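Local coordinates for protein homospermidine synthase (Legionella pneumophila subsp. pneumophila str. Philadelphia 1, PDB 2PH5) that binds NAD and probably acts as a homospermidine synthase, a transferase that makes the polyamine homospermidine, at residues F16-F21 with V43-A47; K13-V17 with T80-N84; W250-Y255 with I265-R269. All coordinates share one frame. Numbering follows the deposited sequence.

Contact 1: F16-F21 with V43-A47. With NAD (nicotinamide-adenine-dinucleotide), chain C.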
# COMPACT_ATOMS: atom_id res chain seq x y z
N PHE A 16 15.67 39.46 -5.18
CA PHE A 16 14.73 38.41 -4.80
C PHE A 16 15.03 37.94 -3.39
O PHE A 16 16.12 37.43 -3.13
CB PHE A 16 14.84 37.23 -5.76
CG PHE A 16 14.13 37.42 -7.07
CD1 PHE A 16 14.83 37.38 -8.27
CD2 PHE A 16 12.75 37.62 -7.10
CE1 PHE A 16 14.16 37.53 -9.49
CE2 PHE A 16 12.08 37.76 -8.31
CZ PHE A 16 12.78 37.72 -9.50
N VAL A 17 14.08 38.11 -2.48
CA VAL A 17 14.28 37.64 -1.11
C VAL A 17 13.46 36.36 -0.96
O VAL A 17 12.23 36.40 -0.97
CB VAL A 17 13.79 38.64 -0.03
CG1 VAL A 17 13.92 38.01 1.36
CG2 VAL A 17 14.59 39.94 -0.09
N ILE A 18 14.12 35.22 -0.85
CA ILE A 18 13.36 34.00 -0.68
C ILE A 18 13.54 33.45 0.73
O ILE A 18 14.66 33.17 1.17
CB ILE A 18 13.75 32.94 -1.76
CG1 ILE A 18 13.51 31.53 -1.21
CG2 ILE A 18 15.17 33.18 -2.27
CD1 ILE A 18 14.00 30.43 -2.10
N LEU A 19 12.44 33.33 1.46
CA LEU A 19 12.54 32.81 2.81
C LEU A 19 12.11 31.36 2.76
O LEU A 19 11.06 31.03 2.21
CB LEU A 19 11.70 33.59 3.82
CG LEU A 19 10.21 33.27 3.90
CD1 LEU A 19 9.63 33.83 5.18
CD2 LEU A 19 9.52 33.82 2.68
N GLY A 20 12.94 30.50 3.35
CA GLY A 20 12.68 29.08 3.33
C GLY A 20 13.58 28.52 2.25
O GLY A 20 13.80 29.19 1.24
N PHE A 21 14.12 27.32 2.45
CA PHE A 21 14.98 26.72 1.44
C PHE A 21 14.86 25.20 1.48
O PHE A 21 15.86 24.49 1.56
CB PHE A 21 16.44 27.14 1.65
CG PHE A 21 17.27 27.14 0.38
CD1 PHE A 21 16.86 27.85 -0.74
CD2 PHE A 21 18.48 26.44 0.32
CE1 PHE A 21 17.65 27.88 -1.91
CE2 PHE A 21 19.28 26.46 -0.83
CZ PHE A 21 18.86 27.18 -1.95
N VAL A 43 20.14 38.05 -5.04
CA VAL A 43 19.33 37.02 -4.40
C VAL A 43 19.84 36.80 -2.98
O VAL A 43 21.03 36.84 -2.72
CB VAL A 43 19.40 35.70 -5.20
CG1 VAL A 43 18.36 34.72 -4.67
CG2 VAL A 43 19.17 35.98 -6.67
N THR A 44 18.91 36.60 -2.05
CA THR A 44 19.23 36.36 -0.65
C THR A 44 18.24 35.32 -0.11
O THR A 44 17.06 35.35 -0.46
CB THR A 44 19.14 37.69 0.17
OG1 THR A 44 19.12 37.39 1.57
CG2 THR A 44 17.89 38.47 -0.19
N ILE A 45 18.74 34.39 0.71
CA ILE A 45 17.94 33.31 1.28
C ILE A 45 17.97 33.31 2.81
O ILE A 45 19.04 33.38 3.41
CB ILE A 45 18.46 31.93 0.85
CG1 ILE A 45 18.41 31.80 -0.67
CG2 ILE A 45 17.66 30.82 1.53
CD1 ILE A 45 19.10 30.55 -1.17
N ILE A 46 16.80 33.19 3.42
CA ILE A 46 16.68 33.15 4.88
C ILE A 46 15.91 31.88 5.21
O ILE A 46 14.81 31.68 4.70
CB ILE A 46 15.88 34.34 5.41
CG1 ILE A 46 16.45 35.63 4.82
CG2 ILE A 46 15.88 34.32 6.93
CD1 ILE A 46 15.77 36.87 5.31
N ALA A 47 16.49 31.03 6.06
CA ALA A 47 15.86 29.77 6.46
C ALA A 47 16.27 29.39 7.88
O ALA A 47 17.32 29.79 8.35
CB ALA A 47 16.25 28.67 5.48
PA NAD C . 10.10 22.23 3.54
O1A NAD C . 9.65 21.84 4.92
O2A NAD C . 10.94 21.26 2.77
O5B NAD C . 10.90 23.64 3.57
C5B NAD C . 10.37 24.75 4.29
C4B NAD C . 11.54 25.67 4.69
O4B NAD C . 10.97 26.73 5.43
C3B NAD C . 12.60 25.01 5.58
O3B NAD C . 13.90 25.16 4.99
C2B NAD C . 12.49 25.74 6.89
O2B NAD C . 13.69 25.86 7.61
C1B NAD C . 11.83 27.06 6.50
N9A NAD C . 11.00 27.69 7.54
C8A NAD C . 10.28 26.98 8.51
N7A NAD C . 10.28 27.63 9.70
C5A NAD C . 11.01 28.76 9.51
C6A NAD C . 11.33 29.80 10.38
N6A NAD C . 10.92 29.86 11.65
N1A NAD C . 12.11 30.82 9.87
C2A NAD C . 12.56 30.83 8.57
N3A NAD C . 12.25 29.82 7.69
C4A NAD C . 11.48 28.81 8.19
O3 NAD C . 8.77 22.48 2.73
PN NAD C . 8.47 22.99 1.24
O1N NAD C . 7.49 22.05 0.64
O2N NAD C . 9.79 23.21 0.54
O5D NAD C . 7.79 24.34 1.73
C5D NAD C . 7.22 25.33 0.91
C4D NAD C . 5.73 25.06 0.94
O4D NAD C . 5.26 24.95 -0.38
C3D NAD C . 4.57 24.78 1.87
O3D NAD C . 3.99 25.98 2.36
C2D NAD C . 3.63 24.00 0.97
O2D NAD C . 2.29 24.03 1.38
C1D NAD C . 3.89 24.61 -0.41
N1N NAD C . 3.77 23.70 -1.57
C2N NAD C . 2.87 23.98 -2.58
C3N NAD C . 2.81 23.10 -3.68
C7N NAD C . 1.87 23.33 -4.81
O7N NAD C . 1.90 22.42 -5.84
N7N NAD C . 1.06 24.36 -4.87
C4N NAD C . 3.66 21.95 -3.75
C5N NAD C . 4.56 21.70 -2.70
C6N NAD C . 4.63 22.56 -1.62
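On the face of the sheet covered by helix 23-35, I18, I45 and V43 form the apolar centre of this contact. I18 CG2 lies 3.9 Å from I45 CG1 and 4.3 Å from V43 CG1. F21, just past the strand end, has its CB directed toward 43-47: F21 CB meets A47 CB at 4.1 Å, and I45 CD1 lies over the face of the F21 ring. Helix 23-35 packs on this face through M29 against F21 and F33 against V43. On the other face V17 CG2 touches T44 CG2 at 3.6 Å.

Between these layers the two strands run parallel, 17° apart, in a register pairing F16 with V43 through L19 with I46. Their backbones interlock by four hydrogen bonds: T44 N to F16 O (3.1 Å), I18 N to T44 O (3.0 Å), I46 N to I18 O (3.1 Å) and G20 N to I46 O (2.6 Å). The last carries the pairing just beyond the strand end, to where the cofactor lies. At G20 the backbone angles by themselves call for glycine, and a CB would also crowd NAD O4B; its CA is 3.6 Å from that atom. F21 N gives a weak hydrogen bond of 3.3 Å to NAD O3B, while A47 CA approaches NAD N3A at 3.8 Å.

Strand 16-19, helix 23-35 and strand 43-47 make a beta-alpha-beta unit, and G20 opens a stretch consistent with the glycine-rich GxGxxG turn: the dinucleotide-binding hallmark of a Rossmann fold.

Contact 2: K13-V17 with T80-N84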
# COMPACT_ATOMS: atom_id res chain seq x y z
N LYS A 13 16.17 44.60 -12.16
CA LYS A 13 17.08 45.50 -11.46
C LYS A 13 16.96 45.47 -9.94
O LYS A 13 17.69 46.16 -9.24
CB LYS A 13 16.88 46.94 -11.97
CG LYS A 13 17.84 47.33 -13.10
CD LYS A 13 19.29 47.37 -12.61
CE LYS A 13 20.26 47.84 -13.71
NZ LYS A 13 21.69 47.87 -13.25
N ASN A 14 16.03 44.67 -9.43
CA ASN A 14 15.84 44.57 -7.99
C ASN A 14 16.41 43.30 -7.39
O ASN A 14 17.32 42.70 -7.95
CB ASN A 14 14.36 44.71 -7.66
CG ASN A 14 13.89 46.15 -7.75
OD1 ASN A 14 13.94 46.76 -8.81
ND2 ASN A 14 13.46 46.70 -6.62
N ARG A 15 15.89 42.90 -6.24
CA ARG A 15 16.41 41.70 -5.62
C ARG A 15 15.32 40.74 -5.23
O ARG A 15 14.18 41.14 -5.01
CB ARG A 15 17.25 42.07 -4.39
CG ARG A 15 16.50 42.79 -3.31
CD ARG A 15 17.07 44.18 -3.04
NE ARG A 15 17.33 44.38 -1.61
CZ ARG A 15 17.51 45.57 -1.04
NH1 ARG A 15 17.45 46.67 -1.77
NH2 ARG A 15 17.76 45.65 0.26
N PHE A 16 15.67 39.46 -5.18
CA PHE A 16 14.73 38.41 -4.80
C PHE A 16 15.03 37.94 -3.39
O PHE A 16 16.12 37.43 -3.13
CB PHE A 16 14.84 37.23 -5.76
CG PHE A 16 14.13 37.42 -7.07
CD1 PHE A 16 14.83 37.38 -8.27
CD2 PHE A 16 12.75 37.62 -7.10
CE1 PHE A 16 14.16 37.53 -9.49
CE2 PHE A 16 12.08 37.76 -8.31
CZ PHE A 16 12.78 37.72 -9.50
N VAL A 17 14.08 38.11 -2.48
CA VAL A 17 14.28 37.64 -1.11
C VAL A 17 13.46 36.36 -0.96
O VAL A 17 12.23 36.40 -0.97
CB VAL A 17 13.79 38.64 -0.03
CG1 VAL A 17 13.92 38.01 1.36
CG2 VAL A 17 14.59 39.94 -0.09
N THR A 80 15.10 43.78 4.78
CA THR A 80 15.64 43.13 3.61
C THR A 80 14.86 43.46 2.35
O THR A 80 15.29 43.12 1.24
CB THR A 80 15.67 41.60 3.83
OG1 THR A 80 16.70 41.03 3.03
CG2 THR A 80 14.33 40.98 3.47
N LEU A 81 13.72 44.13 2.51
CA LEU A 81 12.87 44.51 1.37
C LEU A 81 12.77 46.00 1.06
O LEU A 81 12.42 46.80 1.93
CB LEU A 81 11.45 43.97 1.58
CG LEU A 81 11.29 42.46 1.52
CD1 LEU A 81 9.87 42.11 1.91
CD2 LEU A 81 11.62 41.96 0.12
N GLU A 82 13.07 46.36 -0.18
CA GLU A 82 13.00 47.75 -0.64
C GLU A 82 11.85 47.82 -1.65
O GLU A 82 11.36 46.79 -2.12
CB GLU A 82 14.31 48.15 -1.32
CG GLU A 82 14.86 49.53 -0.94
CD GLU A 82 15.70 49.50 0.34
OE1 GLU A 82 16.29 50.55 0.71
OE2 GLU A 82 15.77 48.43 0.98
N GLU A 83 11.40 49.03 -1.99
CA GLU A 83 10.30 49.15 -2.93
C GLU A 83 10.60 48.43 -4.25
O GLU A 83 11.67 48.58 -4.83
CB GLU A 83 10.00 50.64 -3.18
CG GLU A 83 8.92 50.87 -4.23
CD GLU A 83 8.07 52.10 -3.93
OE1 GLU A 83 7.35 52.09 -2.90
OE2 GLU A 83 8.11 53.06 -4.73
N ASN A 84 9.64 47.62 -4.70
CA ASN A 84 9.76 46.84 -5.94
C ASN A 84 10.52 45.53 -5.83
O ASN A 84 10.71 44.83 -6.83
CB ASN A 84 10.39 47.70 -7.04
CG ASN A 84 9.55 48.89 -7.38
OD1 ASN A 84 8.36 48.75 -7.68
ND2 ASN A 84 10.15 50.08 -7.33
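The touching parts, N14-V17 and T80-N84, run 135° apart, splayed rather than paired. Their nearest CA atoms, N14 to N84 at 6.8 Å and V17 to T80 at 7.4 Å, are too far apart for a strand pairing, so side chains bridge the space. K13-V17 leads into strand 16-19, whereas T80-N84 is the irregular run that precedes strand 86-89.

At the buried end V17 points toward the loop. Its CG1 meets T80 CG2 at 3.7 Å and its CG2 meets L81 CD2 at 3.6 Å, and V17 CG2 also lies 3.5 Å from T80 O. L81 is directed away at its CB, yet its branched tip turns back to V17, and it packs as well on C103 of helix 96-106. Farther out, R15 reaches across the gap: R15 NH2 forms a long salt bridge of 3.5 Å with E82 OE2, and the arginine has a second acidic partner in D85. N14 ND2 gives a weak hydrogen bond to E83 O at 3.2 Å, while its stronger partner is D85, which also accepts a hydrogen bond from E82 N. D85 thus gathers N14, R15 and the loop backbone around one carboxylate.

The arrangement lies at the N-terminal ends of the neighbouring parallel strands 16-19 and 86-89, where the loop delivering the latter meets the chain entering the first strand of the Rossmann-type sheet, at the end remote from NAD.

Contact 3: W250-Y255 with I265-R269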
# COMPACT_ATOMS: atom_id res chain seq x y z
N TRP A 250 -26.20 11.06 -0.18
CA TRP A 250 -25.50 11.71 0.92
C TRP A 250 -24.66 10.69 1.69
O TRP A 250 -25.20 9.76 2.28
CB TRP A 250 -26.52 12.40 1.84
CG TRP A 250 -25.91 13.12 2.99
CD1 TRP A 250 -25.78 12.66 4.27
CD2 TRP A 250 -25.28 14.40 2.96
NE1 TRP A 250 -25.11 13.58 5.04
CE2 TRP A 250 -24.79 14.66 4.26
CE3 TRP A 250 -25.08 15.37 1.96
CZ2 TRP A 250 -24.11 15.83 4.59
CZ3 TRP A 250 -24.40 16.54 2.29
CH2 TRP A 250 -23.92 16.76 3.59
N PRO A 251 -23.33 10.85 1.68
CA PRO A 251 -22.43 9.92 2.38
C PRO A 251 -22.85 9.69 3.83
O PRO A 251 -23.16 10.64 4.55
CB PRO A 251 -21.06 10.60 2.27
CG PRO A 251 -21.18 11.44 1.04
CD PRO A 251 -22.57 12.01 1.17
N HIS A 252 -22.86 8.43 4.26
CA HIS A 252 -23.25 8.10 5.63
C HIS A 252 -22.42 8.82 6.69
O HIS A 252 -22.95 9.26 7.71
CB HIS A 252 -23.14 6.59 5.86
CG HIS A 252 -21.77 6.04 5.61
ND1 HIS A 252 -21.22 5.95 4.35
CD2 HIS A 252 -20.81 5.59 6.46
CE1 HIS A 252 -19.99 5.48 4.43
NE2 HIS A 252 -19.72 5.25 5.70
N ASP A 253 -21.12 8.94 6.43
CA ASP A 253 -20.19 9.59 7.36
C ASP A 253 -19.85 11.04 6.99
O ASP A 253 -18.76 11.53 7.29
CB ASP A 253 -18.90 8.76 7.47
CG ASP A 253 -18.39 8.27 6.11
OD1 ASP A 253 -18.87 8.77 5.07
OD2 ASP A 253 -17.51 7.39 6.09
N ALA A 254 -20.79 11.71 6.34
CA ALA A 254 -20.59 13.09 5.93
C ALA A 254 -21.27 14.10 6.84
O ALA A 254 -22.21 13.78 7.57
CB ALA A 254 -21.09 13.28 4.50
N TYR A 255 -20.76 15.33 6.80
CA TYR A 255 -21.29 16.43 7.60
C TYR A 255 -20.84 17.77 7.02
O TYR A 255 -19.83 17.86 6.32
CB TYR A 255 -20.83 16.31 9.05
CG TYR A 255 -19.33 16.36 9.24
CD1 TYR A 255 -18.54 15.24 8.97
CD2 TYR A 255 -18.70 17.53 9.69
CE1 TYR A 255 -17.16 15.29 9.15
CE2 TYR A 255 -17.32 17.59 9.86
CZ TYR A 255 -16.56 16.46 9.59
OH TYR A 255 -15.19 16.49 9.77
N ILE A 265 -18.27 19.79 1.98
CA ILE A 265 -18.83 18.70 2.74
C ILE A 265 -17.61 17.97 3.30
O ILE A 265 -16.54 17.97 2.69
CB ILE A 265 -19.67 17.79 1.82
CG1 ILE A 265 -20.14 16.55 2.58
CG2 ILE A 265 -18.87 17.38 0.59
CD1 ILE A 265 -20.82 15.54 1.68
N TYR A 266 -17.75 17.37 4.47
CA TYR A 266 -16.63 16.66 5.05
C TYR A 266 -17.01 15.23 5.37
O TYR A 266 -18.18 14.88 5.39
CB TYR A 266 -16.15 17.37 6.32
CG TYR A 266 -15.61 18.76 6.04
CD1 TYR A 266 -16.48 19.82 5.77
CD2 TYR A 266 -14.24 19.00 5.96
CE1 TYR A 266 -16.00 21.07 5.42
CE2 TYR A 266 -13.75 20.25 5.61
CZ TYR A 266 -14.63 21.28 5.34
OH TYR A 266 -14.15 22.51 4.95
N LEU A 267 -15.99 14.41 5.57
CA LEU A 267 -16.18 13.01 5.89
C LEU A 267 -15.44 12.75 7.20
O LEU A 267 -14.39 13.35 7.45
CB LEU A 267 -15.61 12.14 4.76
CG LEU A 267 -16.57 11.47 3.77
CD1 LEU A 267 -17.65 12.43 3.30
CD2 LEU A 267 -15.77 10.93 2.60
N SER A 268 -15.99 11.88 8.04
CA SER A 268 -15.35 11.56 9.32
C SER A 268 -13.94 11.03 9.12
O SER A 268 -12.96 11.62 9.57
CB SER A 268 -16.18 10.52 10.08
OG SER A 268 -17.54 10.91 10.17
N ARG A 269 -13.83 9.90 8.42
CA ARG A 269 -12.55 9.26 8.15
C ARG A 269 -11.49 10.23 7.61
O ARG A 269 -11.82 11.21 6.94
CB ARG A 269 -12.77 8.12 7.16
CG ARG A 269 -13.88 7.17 7.61
CD ARG A 269 -14.09 6.03 6.65
NE ARG A 269 -12.90 5.20 6.52
CZ ARG A 269 -12.85 4.08 5.82
NH1 ARG A 269 -13.93 3.65 5.17
NH2 ARG A 269 -11.73 3.38 5.76
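A beta hairpin joins strand 254-255 to strand 264-267 here, within a small three-stranded antiparallel sheet whose third member is strand 238-242. The approach to the first strand is a type I turn from P251 to A254, closed by A254 N to P251 O at 3.2 Å. P251, which opens the turn, and the preceding W250 lie over the face carrying A254 and L267.

In the hollow beneath them sits the tip of I265. I265 CD1 touches A254 CB at 3.6 Å and P251 CD at 4.0 Å, and lies over the face of the W250 six-membered ring, 4.1 Å from its centroid. L267 CD1 fills the adjoining space, 3.7 Å from A254 CB and 4.0 Å from P251 CB, so the small alanine accommodates two larger branched residues. On the opposite face the Y255 ring spreads along the second strand: Y266 CB lies over the face of the Y255 ring, 3.7 Å from the centroid, and Y255 CE1 is 3.6 Å from L267 C. The two tyrosine rings themselves meet obliquely.

Y255 and Y266 form a hydrogen-bonded antiparallel pair (Y255 N to Y266 O 3.0 Å, Y266 N to Y255 O 2.8 Å). D253 OD1 forms a salt bridge with R470 of the same chain. Where the chain turns a corner at S268, D253 O accepts two hydrogen bonds from one residue, S268 N at 2.9 Å and S268 OG at 3.2 Å.

Contacts 1 and 2 share F16 and V17, their centres 11 Å apart. Contact 2 takes in only the N-terminal end of strand 16-19, which contact 1 follows over its full length to the turn at G20. They touch directly where T44 CG2 packs 4.3 Å from T80 OG1. The strand therefore runs from the outer loop of contact 2 to the cofactor: G20, F21 and A47 belong to the NAD pocket, whereas the V17 side chain stays about 10 Å from NAD. Contact 3 belongs to the other family region, on the far side of the chain's centre, with its centre 41 Å from that of contact 1 and 47 Å from that of contact 2. Its nearest atoms lie about 26 and 30 Å from theirs.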